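Local coordinates for peptidase M14 domain-containing protein (Shewanella amazonensis, PDB 2QVP) that probably acts as a zinc-dependent hydrolase of the peptidase M14 (metallocarboxypeptidase) family, at residues G49-Y54 / N109-A114; L85-S90 / R255-A260; Y178-E183 / D212-R217. All coordinates share one frame; numbering follows the deposited sequence.

Contact 1 (G49-Y54 / N109-A114); sequences GHHPLY and NPTGFA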
loop_
_atom_site.group_PDB
_atom_site.type_symbol
_atom_site.label_atom_id
_atom_site.label_comp_id
_atom_site.label_asym_id
_atom_site.label_seq_id
_atom_site.Cartn_x
_atom_site.Cartn_y
_atom_site.Cartn_z
ATOM N N GLY A 49 -6.658 8.488 -16.442
ATOM C CA GLY A 49 -7.171 7.786 -17.628
ATOM C C GLY A 49 -8.643 7.428 -17.518
ATOM O O GLY A 49 -9.056 6.334 -17.934
ATOM N N HIS A 50 -9.415 8.346 -16.918
ATOM C CA HIS A 50 -10.865 8.183 -16.653
ATOM C C HIS A 50 -11.206 7.042 -15.676
ATOM O O HIS A 50 -12.322 6.524 -15.701
ATOM C CB HIS A 50 -11.651 8.068 -17.977
ATOM C CG HIS A 50 -11.339 9.175 -18.930
ATOM N ND1 HIS A 50 -11.816 10.454 -18.751
ATOM C CD2 HIS A 50 -10.544 9.215 -20.024
ATOM C CE1 HIS A 50 -11.353 11.229 -19.715
ATOM N NE2 HIS A 50 -10.576 10.501 -20.498
ATOM N N HIS A 51 -10.239 6.683 -14.827
ATOM C CA HIS A 51 -10.389 5.687 -13.768
ATOM C C HIS A 51 -10.212 6.461 -12.457
ATOM O O HIS A 51 -9.249 7.219 -12.316
ATOM C CB HIS A 51 -9.345 4.567 -13.838
ATOM C CG HIS A 51 -9.437 3.701 -15.053
ATOM N ND1 HIS A 51 -10.475 2.826 -15.264
ATOM C CD2 HIS A 51 -8.588 3.534 -16.096
ATOM C CE1 HIS A 51 -10.276 2.168 -16.393
ATOM N NE2 HIS A 51 -9.136 2.576 -16.917
ATOM N N PRO A 52 -11.124 6.275 -11.495
ATOM C CA PRO A 52 -11.006 7.071 -10.286
ATOM C C PRO A 52 -9.902 6.620 -9.353
ATOM O O PRO A 52 -9.658 5.418 -9.241
ATOM C CB PRO A 52 -12.370 6.847 -9.605
ATOM C CG PRO A 52 -12.775 5.441 -10.069
ATOM C CD PRO A 52 -12.287 5.349 -11.454
ATOM N N LEU A 53 -9.219 7.591 -8.745
ATOM C CA LEU A 53 -8.289 7.340 -7.649
ATOM C C LEU A 53 -9.066 7.593 -6.358
ATOM O O LEU A 53 -9.307 8.749 -5.981
ATOM C CB LEU A 53 -7.044 8.240 -7.665
ATOM C CG LEU A 53 -5.877 7.933 -8.583
ATOM C CD1 LEU A 53 -6.286 8.150 -10.046
ATOM C CD2 LEU A 53 -4.633 8.819 -8.165
ATOM N N TYR A 54 -9.424 6.504 -5.673
ATOM C CA TYR A 54 -10.198 6.564 -4.438
ATOM C C TYR A 54 -9.427 6.641 -3.136
ATOM O O TYR A 54 -8.345 6.080 -2.991
ATOM C CB TYR A 54 -11.066 5.288 -4.281
ATOM C CG TYR A 54 -12.222 5.159 -5.229
ATOM C CD1 TYR A 54 -13.317 6.029 -5.145
ATOM C CD2 TYR A 54 -12.265 4.130 -6.186
ATOM C CE1 TYR A 54 -14.404 5.904 -6.007
ATOM C CE2 TYR A 54 -13.354 3.987 -7.038
ATOM C CZ TYR A 54 -14.406 4.894 -6.957
ATOM O OH TYR A 54 -15.480 4.779 -7.799
ATOM N N ASN A 109 -2.467 3.740 -9.290
ATOM C CA ASN A 109 -2.127 3.773 -10.690
ATOM C C ASN A 109 -3.052 2.851 -11.499
ATOM O O ASN A 109 -2.621 1.783 -11.911
ATOM C CB ASN A 109 -0.657 3.351 -10.810
ATOM C CG ASN A 109 -0.123 3.376 -12.219
ATOM O OD1 ASN A 109 -0.739 3.887 -13.153
ATOM N ND2 ASN A 109 1.067 2.814 -12.366
ATOM N N PRO A 110 -4.310 3.274 -11.736
ATOM C CA PRO A 110 -5.246 2.423 -12.498
ATOM C C PRO A 110 -4.851 2.151 -13.970
ATOM O O PRO A 110 -5.159 1.093 -14.467
ATOM C CB PRO A 110 -6.549 3.212 -12.443
ATOM C CG PRO A 110 -6.125 4.636 -12.284
ATOM C CD PRO A 110 -4.943 4.548 -11.343
ATOM N N THR A 111 -4.173 3.094 -14.627
ATOM C CA THR A 111 -3.799 2.979 -16.048
ATOM C C THR A 111 -2.681 1.954 -16.192
ATOM O O THR A 111 -2.668 1.187 -17.159
ATOM C CB THR A 111 -3.405 4.335 -16.672
ATOM O OG1 THR A 111 -2.212 4.833 -16.050
ATOM C CG2 THR A 111 -4.535 5.355 -16.530
ATOM N N GLY A 112 -1.753 1.943 -15.230
ATOM C CA GLY A 112 -0.726 0.934 -15.173
ATOM C C GLY A 112 -1.360 -0.418 -14.880
ATOM O O GLY A 112 -1.136 -1.399 -15.608
ATOM N N PHE A 113 -2.140 -0.455 -13.807
ATOM C CA PHE A 113 -2.860 -1.665 -13.348
ATOM C C PHE A 113 -3.675 -2.366 -14.437
ATOM O O PHE A 113 -3.598 -3.596 -14.598
ATOM C CB PHE A 113 -3.781 -1.274 -12.186
ATOM C CG PHE A 113 -4.491 -2.423 -11.541
ATOM C CD1 PHE A 113 -3.881 -3.152 -10.541
ATOM C CD2 PHE A 113 -5.796 -2.751 -11.907
ATOM C CE1 PHE A 113 -4.544 -4.162 -9.924
ATOM C CE2 PHE A 113 -6.454 -3.767 -11.304
ATOM C CZ PHE A 113 -5.840 -4.467 -10.298
ATOM N N ALA A 114 -4.439 -1.575 -15.182
ATOM C CA ALA A 114 -5.279 -2.075 -16.257
ATOM C C ALA A 114 -4.484 -2.776 -17.350
ATOM O O ALA A 114 -5.027 -3.649 -18.026
ATOM C CB ALA A 114 -6.108 -0.937 -16.870
#
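Strand 51-54 and the first turn of helix 110-114 meet at 119° between their chain directions, their axes 9.5 Å apart at closest. The backbones come nearest where Gly49 faces Thr111, with CA atoms 6.1 Å apart. Gly49 and His50 have the left-handed backbone angles of a type I' turn, which suits glycine and links strands 41-48 and 51-57 as a beta hairpin at the main sheet's edge; Gly49 also leaves its side-chain position to Thr111 CG2, which lies 3.8 Å from Gly49 CA. Pro110 makes the largest single contribution, followed by His51. As the first residue of the helix Pro110 needs no N-H to donate, so its ring can serve purely as an apolar surface. His51 lies alongside, pointing the other way, its CB 3.4 Å from Pro110 CB, while the imidazole, with CG anti to the carbonyl carbon, brings its edge toward Thr111 CG2. Leu53 runs nearly perpendicular to the proline, CD1 4.1 Å from Pro110 CD. Asn109 N-caps the helix: Gly112 N donates to Asn109 OD1 at 3.0 Å, from above the carbonyl plane, and Gly112 leaves room for the amide. Thr111 OG1 is bonded to Glu121 N. The seam thus joins the hairpin to a short helix; Ile24 and Tyr28 of helix 24-38 touch both His51 and Pro110, and Leu150 of helix 145-152 packs on Leu53.

Contact 2 (L85-S90 / R255-A260); sequences LLHFLS and RILANA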
loop_
_atom_site.group_PDB
_atom_site.type_symbol
_atom_site.label_atom_id
_atom_site.label_comp_id
_atom_site.label_asym_id
_atom_site.label_seq_id
_atom_site.Cartn_x
_atom_site.Cartn_y
_atom_site.Cartn_z
ATOM N N LEU A 85 -5.686 -6.111 -1.008
ATOM C CA LEU A 85 -6.485 -5.178 -0.220
ATOM C C LEU A 85 -7.946 -5.520 -0.326
ATOM O O LEU A 85 -8.677 -5.467 0.663
ATOM C CB LEU A 85 -6.280 -3.768 -0.682
ATOM C CG LEU A 85 -6.928 -2.778 0.301
ATOM C CD1 LEU A 85 -5.845 -1.915 0.927
ATOM C CD2 LEU A 85 -7.909 -1.964 -0.475
ATOM N N LEU A 86 -8.369 -5.879 -1.533
ATOM C CA LEU A 86 -9.732 -6.303 -1.766
ATOM C C LEU A 86 -10.009 -7.539 -0.904
ATOM O O LEU A 86 -11.054 -7.616 -0.249
ATOM C CB LEU A 86 -9.940 -6.573 -3.265
ATOM C CG LEU A 86 -11.294 -6.478 -3.910
ATOM C CD1 LEU A 86 -11.133 -6.872 -5.395
ATOM C CD2 LEU A 86 -12.309 -7.336 -3.232
ATOM N N HIS A 87 -9.064 -8.487 -0.875
ATOM C CA HIS A 87 -9.215 -9.701 -0.057
ATOM C C HIS A 87 -9.270 -9.380 1.463
ATOM O O HIS A 87 -10.089 -9.959 2.213
ATOM C CB HIS A 87 -8.131 -10.744 -0.407
ATOM C CG HIS A 87 -8.257 -12.013 0.370
ATOM N ND1 HIS A 87 -9.237 -12.946 0.114
ATOM C CD2 HIS A 87 -7.549 -12.490 1.425
ATOM C CE1 HIS A 87 -9.131 -13.941 0.980
ATOM N NE2 HIS A 87 -8.120 -13.685 1.787
ATOM N N PHE A 88 -8.408 -8.467 1.899
ATOM C CA PHE A 88 -8.362 -7.970 3.292
ATOM C C PHE A 88 -9.733 -7.431 3.704
ATOM O O PHE A 88 -10.285 -7.845 4.727
ATOM C CB PHE A 88 -7.229 -6.907 3.440
ATOM C CG PHE A 88 -7.308 -6.034 4.697
ATOM C CD1 PHE A 88 -6.941 -6.526 5.936
ATOM C CD2 PHE A 88 -7.685 -4.683 4.598
ATOM C CE1 PHE A 88 -7.007 -5.719 7.069
ATOM C CE2 PHE A 88 -7.756 -3.873 5.727
ATOM C CZ PHE A 88 -7.412 -4.393 6.957
ATOM N N LEU A 89 -10.294 -6.540 2.889
ATOM C CA LEU A 89 -11.603 -5.917 3.186
ATOM C C LEU A 89 -12.741 -6.904 3.279
ATOM O O LEU A 89 -13.618 -6.774 4.151
ATOM C CB LEU A 89 -11.974 -4.863 2.123
ATOM C CG LEU A 89 -11.156 -3.576 2.025
ATOM C CD1 LEU A 89 -11.680 -2.726 0.884
ATOM C CD2 LEU A 89 -11.197 -2.821 3.354
ATOM N N SER A 90 -12.713 -7.880 2.377
ATOM C CA SER A 90 -13.729 -8.896 2.288
ATOM C C SER A 90 -13.825 -9.740 3.582
ATOM O O SER A 90 -14.899 -10.227 3.924
ATOM C CB SER A 90 -13.453 -9.779 1.069
ATOM O OG SER A 90 -12.476 -10.744 1.376
ATOM N N ARG A 255 0.536 -14.433 -3.244
ATOM C CA ARG A 255 0.857 -13.015 -3.035
ATOM C C ARG A 255 -0.350 -12.213 -2.541
ATOM O O ARG A 255 -0.190 -11.327 -1.702
ATOM C CB ARG A 255 1.384 -12.389 -4.312
ATOM C CG ARG A 255 2.774 -12.867 -4.756
ATOM C CD ARG A 255 3.053 -12.163 -6.055
ATOM N NE ARG A 255 2.581 -12.858 -7.201
ATOM C CZ ARG A 255 2.289 -12.310 -8.375
ATOM N NH1 ARG A 255 2.309 -10.988 -8.611
ATOM N NH2 ARG A 255 1.888 -13.133 -9.313
ATOM N N ILE A 256 -1.544 -12.519 -3.071
ATOM C CA ILE A 256 -2.785 -11.874 -2.613
ATOM C C ILE A 256 -3.007 -12.166 -1.113
ATOM O O ILE A 256 -3.274 -11.241 -0.324
ATOM C CB ILE A 256 -4.020 -12.265 -3.474
ATOM C CG1 ILE A 256 -3.930 -11.614 -4.862
ATOM C CG2 ILE A 256 -5.332 -11.846 -2.787
ATOM C CD1 ILE A 256 -4.980 -12.098 -5.859
ATOM N N LEU A 257 -2.835 -13.427 -0.714
ATOM C CA LEU A 257 -3.044 -13.795 0.692
ATOM C C LEU A 257 -2.022 -13.167 1.618
ATOM O O LEU A 257 -2.389 -12.743 2.710
ATOM C CB LEU A 257 -3.090 -15.311 0.866
ATOM C CG LEU A 257 -4.267 -15.998 0.178
ATOM C CD1 LEU A 257 -4.078 -17.532 0.085
ATOM C CD2 LEU A 257 -5.564 -15.619 0.889
ATOM N N ALA A 258 -0.763 -13.107 1.175
ATOM C CA ALA A 258 0.328 -12.527 1.938
ATOM C C ALA A 258 0.133 -11.052 2.152
ATOM O O ALA A 258 0.382 -10.536 3.244
ATOM C CB ALA A 258 1.667 -12.782 1.223
ATOM N N ASN A 259 -0.290 -10.356 1.099
ATOM C CA ASN A 259 -0.615 -8.944 1.214
ATOM C C ASN A 259 -1.699 -8.689 2.270
ATOM O O ASN A 259 -1.515 -7.863 3.173
ATOM C CB ASN A 259 -0.990 -8.365 -0.161
ATOM C CG ASN A 259 0.234 -7.945 -0.950
ATOM O OD1 ASN A 259 0.760 -6.874 -0.726
ATOM N ND2 ASN A 259 0.674 -8.773 -1.886
ATOM N N ALA A 260 -2.806 -9.409 2.166
ATOM C CA ALA A 260 -3.913 -9.303 3.135
ATOM C C ALA A 260 -3.464 -9.595 4.576
ATOM O O ALA A 260 -3.931 -8.949 5.516
ATOM C CB ALA A 260 -5.019 -10.249 2.759
#
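Helix-to-helix packing within the alpha/beta fold of this M14-family enzyme brings together helix 80-91 and the C-terminal helix 252-270, crossing at -58° with segment axes 8.1 Å apart. So close an approach depends on Ala260, whose small side chain lets its CA come within 4.6 Å of Phe88 CA. The Ala260 methyl meets Phe88 CB and also lies in the plane of the His87 ring at its edge, 3.6 Å from His87 CD2. His87, with CG anti to the backbone N (chi1 -179°), extends across to the other helix: its CB rests 3.8 Å from Ile256 CG2, and its ring tip reaches Leu257, which runs at a slant to it with CD2 3.3 Å from His87 NE2. The imidazole is therefore used here largely as a flat, space-filling group. Phe88 carries its ring onward along the C-terminal helix to Met263 and Val267, while Ile256 also touches Trp83. At the start of its segment, Arg255 pairs with Glu170 in a salt bridge. One turn on, Asn259 folds back on its own helix, and Arg255 O accepts both Asn259 N and, at 2.7 Å, Asn259 ND2, which also bonds Thr246 OG1.

Contact 3 (Y178-E183 / D212-R217); sequences YVYTFE and DNCPVR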
loop_
_atom_site.group_PDB
_atom_site.type_symbol
_atom_site.label_atom_id
_atom_site.label_comp_id
_atom_site.label_asym_id
_atom_site.label_seq_id
_atom_site.Cartn_x
_atom_site.Cartn_y
_atom_site.Cartn_z
ATOM N N TYR A 178 10.593 -9.386 1.582
ATOM C CA TYR A 178 11.274 -8.484 2.489
ATOM C C TYR A 178 10.356 -7.278 2.697
ATOM O O TYR A 178 9.286 -7.185 2.105
ATOM C CB TYR A 178 12.642 -8.047 1.933
ATOM C CG TYR A 178 12.580 -7.267 0.635
ATOM C CD1 TYR A 178 12.400 -7.920 -0.574
ATOM C CD2 TYR A 178 12.721 -5.869 0.617
ATOM C CE1 TYR A 178 12.319 -7.226 -1.758
ATOM C CE2 TYR A 178 12.666 -5.159 -0.572
ATOM C CZ TYR A 178 12.471 -5.856 -1.767
ATOM O OH TYR A 178 12.388 -5.202 -2.981
ATOM N N VAL A 179 10.770 -6.398 3.586
ATOM C CA VAL A 179 10.031 -5.187 3.897
ATOM C C VAL A 179 10.989 -4.011 4.079
ATOM O O VAL A 179 12.177 -4.188 4.437
ATOM C CB VAL A 179 9.184 -5.348 5.179
ATOM C CG1 VAL A 179 8.022 -6.295 4.947
ATOM C CG2 VAL A 179 10.090 -5.803 6.365
ATOM N N TYR A 180 10.462 -2.829 3.755
ATOM C CA TYR A 180 11.087 -1.557 4.020
ATOM C C TYR A 180 10.317 -1.116 5.231
ATOM O O TYR A 180 9.088 -1.118 5.175
ATOM C CB TYR A 180 10.866 -0.510 2.921
ATOM C CG TYR A 180 11.680 -0.671 1.660
ATOM C CD1 TYR A 180 11.204 -1.442 0.608
ATOM C CD2 TYR A 180 12.937 -0.081 1.532
ATOM C CE1 TYR A 180 11.958 -1.622 -0.542
ATOM C CE2 TYR A 180 13.697 -0.244 0.365
ATOM C CZ TYR A 180 13.204 -1.021 -0.653
ATOM O OH TYR A 180 13.931 -1.160 -1.799
ATOM N N THR A 181 10.985 -0.757 6.321
ATOM C CA THR A 181 10.250 -0.235 7.475
ATOM C C THR A 181 10.863 1.054 8.016
ATOM O O THR A 181 12.040 1.367 7.796
ATOM C CB THR A 181 10.145 -1.274 8.618
ATOM O OG1 THR A 181 11.456 -1.585 9.089
ATOM C CG2 THR A 181 9.433 -2.553 8.152
ATOM N N PHE A 182 10.023 1.779 8.737
ATOM C CA PHE A 182 10.348 3.024 9.359
ATOM C C PHE A 182 9.871 2.972 10.801
ATOM O O PHE A 182 8.678 2.761 11.042
ATOM C CB PHE A 182 9.663 4.189 8.633
ATOM C CG PHE A 182 10.056 4.340 7.174
ATOM C CD1 PHE A 182 9.375 3.645 6.171
ATOM C CD2 PHE A 182 11.061 5.206 6.814
ATOM C CE1 PHE A 182 9.742 3.783 4.839
ATOM C CE2 PHE A 182 11.426 5.359 5.496
ATOM C CZ PHE A 182 10.772 4.663 4.504
ATOM N N GLU A 183 10.791 3.127 11.757
ATOM C CA GLU A 183 10.418 3.202 13.172
ATOM C C GLU A 183 11.321 4.220 13.804
ATOM O O GLU A 183 12.458 4.387 13.340
ATOM C CB GLU A 183 10.576 1.876 13.913
ATOM C CG GLU A 183 9.764 0.700 13.397
ATOM C CD GLU A 183 9.911 -0.526 14.313
ATOM O OE1 GLU A 183 9.629 -0.381 15.508
ATOM O OE2 GLU A 183 10.262 -1.638 13.844
ATOM N N ASP A 212 17.913 -3.634 -4.732
ATOM C CA ASP A 212 17.744 -2.291 -5.343
ATOM C C ASP A 212 18.661 -1.219 -4.722
ATOM O O ASP A 212 18.250 -0.082 -4.482
ATOM C CB ASP A 212 16.255 -1.875 -5.319
ATOM C CG ASP A 212 15.381 -2.799 -6.158
ATOM O OD1 ASP A 212 15.944 -3.660 -6.879
ATOM O OD2 ASP A 212 14.138 -2.666 -6.112
ATOM N N ASN A 213 19.900 -1.632 -4.462
ATOM C CA ASN A 213 20.962 -0.801 -3.889
ATOM C C ASN A 213 20.746 -0.417 -2.398
ATOM O O ASN A 213 21.368 0.532 -1.909
ATOM C CB ASN A 213 21.194 0.428 -4.798
ATOM C CG ASN A 213 22.663 0.786 -4.940
ATOM O OD1 ASN A 213 23.311 1.240 -3.991
ATOM N ND2 ASN A 213 23.194 0.595 -6.151
ATOM N N CYS A 214 19.900 -1.183 -1.686
ATOM C CA CYS A 214 19.611 -0.994 -0.250
ATOM C C CYS A 214 20.011 -2.222 0.567
ATOM O O CYS A 214 19.740 -3.355 0.135
ATOM C CB CYS A 214 18.128 -0.779 -0.002
ATOM S SG CYS A 214 17.496 0.711 -0.692
ATOM N N PRO A 215 20.601 -2.013 1.766
ATOM C CA PRO A 215 20.957 -3.172 2.577
ATOM C C PRO A 215 19.734 -3.797 3.316
ATOM O O PRO A 215 19.062 -3.116 4.123
ATOM C CB PRO A 215 21.981 -2.605 3.562
ATOM C CG PRO A 215 21.598 -1.174 3.720
ATOM C CD PRO A 215 20.941 -0.744 2.443
ATOM N N VAL A 216 19.452 -5.065 2.990
ATOM C CA VAL A 216 18.411 -5.859 3.645
ATOM C C VAL A 216 19.097 -6.667 4.759
ATOM O O VAL A 216 20.036 -7.410 4.507
ATOM C CB VAL A 216 17.607 -6.775 2.655
ATOM C CG1 VAL A 216 18.476 -7.795 1.969
ATOM C CG2 VAL A 216 16.473 -7.481 3.388
ATOM N N ARG A 217 18.686 -6.431 6.003
ATOM C CA ARG A 217 19.217 -7.132 7.187
ATOM C C ARG A 217 18.054 -7.810 7.877
ATOM O O ARG A 217 17.148 -7.127 8.368
ATOM C CB ARG A 217 19.913 -6.153 8.151
ATOM C CG ARG A 217 21.444 -5.992 8.005
ATOM C CD ARG A 217 21.900 -6.079 6.572
ATOM N NE ARG A 217 23.232 -5.590 6.263
ATOM C CZ ARG A 217 23.759 -5.639 5.038
ATOM N NH1 ARG A 217 23.079 -6.170 4.012
ATOM N NH2 ARG A 217 24.976 -5.161 4.827
HETATM O O HOH W 1 13.085 -2.785 -3.475
#
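Two tyrosines of one strand, Tyr178 and Tyr180, leave the same side of it and converge at their tips, with Tyr178 OH and Tyr180 OH 4.5 Å apart and the ring planes inclined at about 60°. A single water fills the gap, lying in the plane of both rings at their edges. It donates to Tyr178 OH at 2.6 Å and to Asp212 OD2 at 2.8 Å, and is hydrogen-bonded to Tyr180 OH at 2.5 Å, so three side chains from two segments are joined without touching directly through their polar ends. Tyr178 CG lies over its own backbone (chi1 63°), and the hydroxyl is gripped a second time by Asp171 OD2, which helps fix the ring's reach. Behind the hydroxyls the contact is apolar. Tyr180 turns a ring edge to Cys214: Cys214 SG is 4.1 Å from Tyr180 CE2, and its direction from the ring centroid is 86° off the normal, an in-plane sulfur-aromatic contact to which a compact, polarisable thiol is well suited. Nearer the backbone, Tyr178 CB meets Val216 CG2 at 4.1 Å. Asp212 and Asn213 form the type I' turn of the small hairpin 209-211/214-216, left-handed backbone angles that Asp and Asn tolerate well. The hairpin thus lies against strand 178-182 of the main sheet through side chains and water, with no backbone hydrogen bonds between the two segments. Tyr178 also comes within about 4 Å, side chain to side chain, of Glu245, the predicted proton donor/acceptor, so this water-bridged tyrosine pair probably belongs to the wall of the M14-type active site.

Overall arrangement
Contacts 1 and 3 both reach the mixed main sheet, from strands second from its two edges, and lie on opposite sides of the chain's centre, their own centres about 28 Å apart. Contact 2, nearest the centre, joins two helices instead. All three are largely buried, but contact 3 includes an exposed turn residue. Their chemistry follows their place: contact 1 sets a proline-led helix start against a strand, contact 2 meshes alanine, leucine, isoleucine and a histidine used apolarly, and contact 3, beside the predicted active-site glutamate, adds a bridging water and an acid. Along the chain, contact 3 is nested within the loop that contact 2 closes, whereas contacts 1 and 2 interleave.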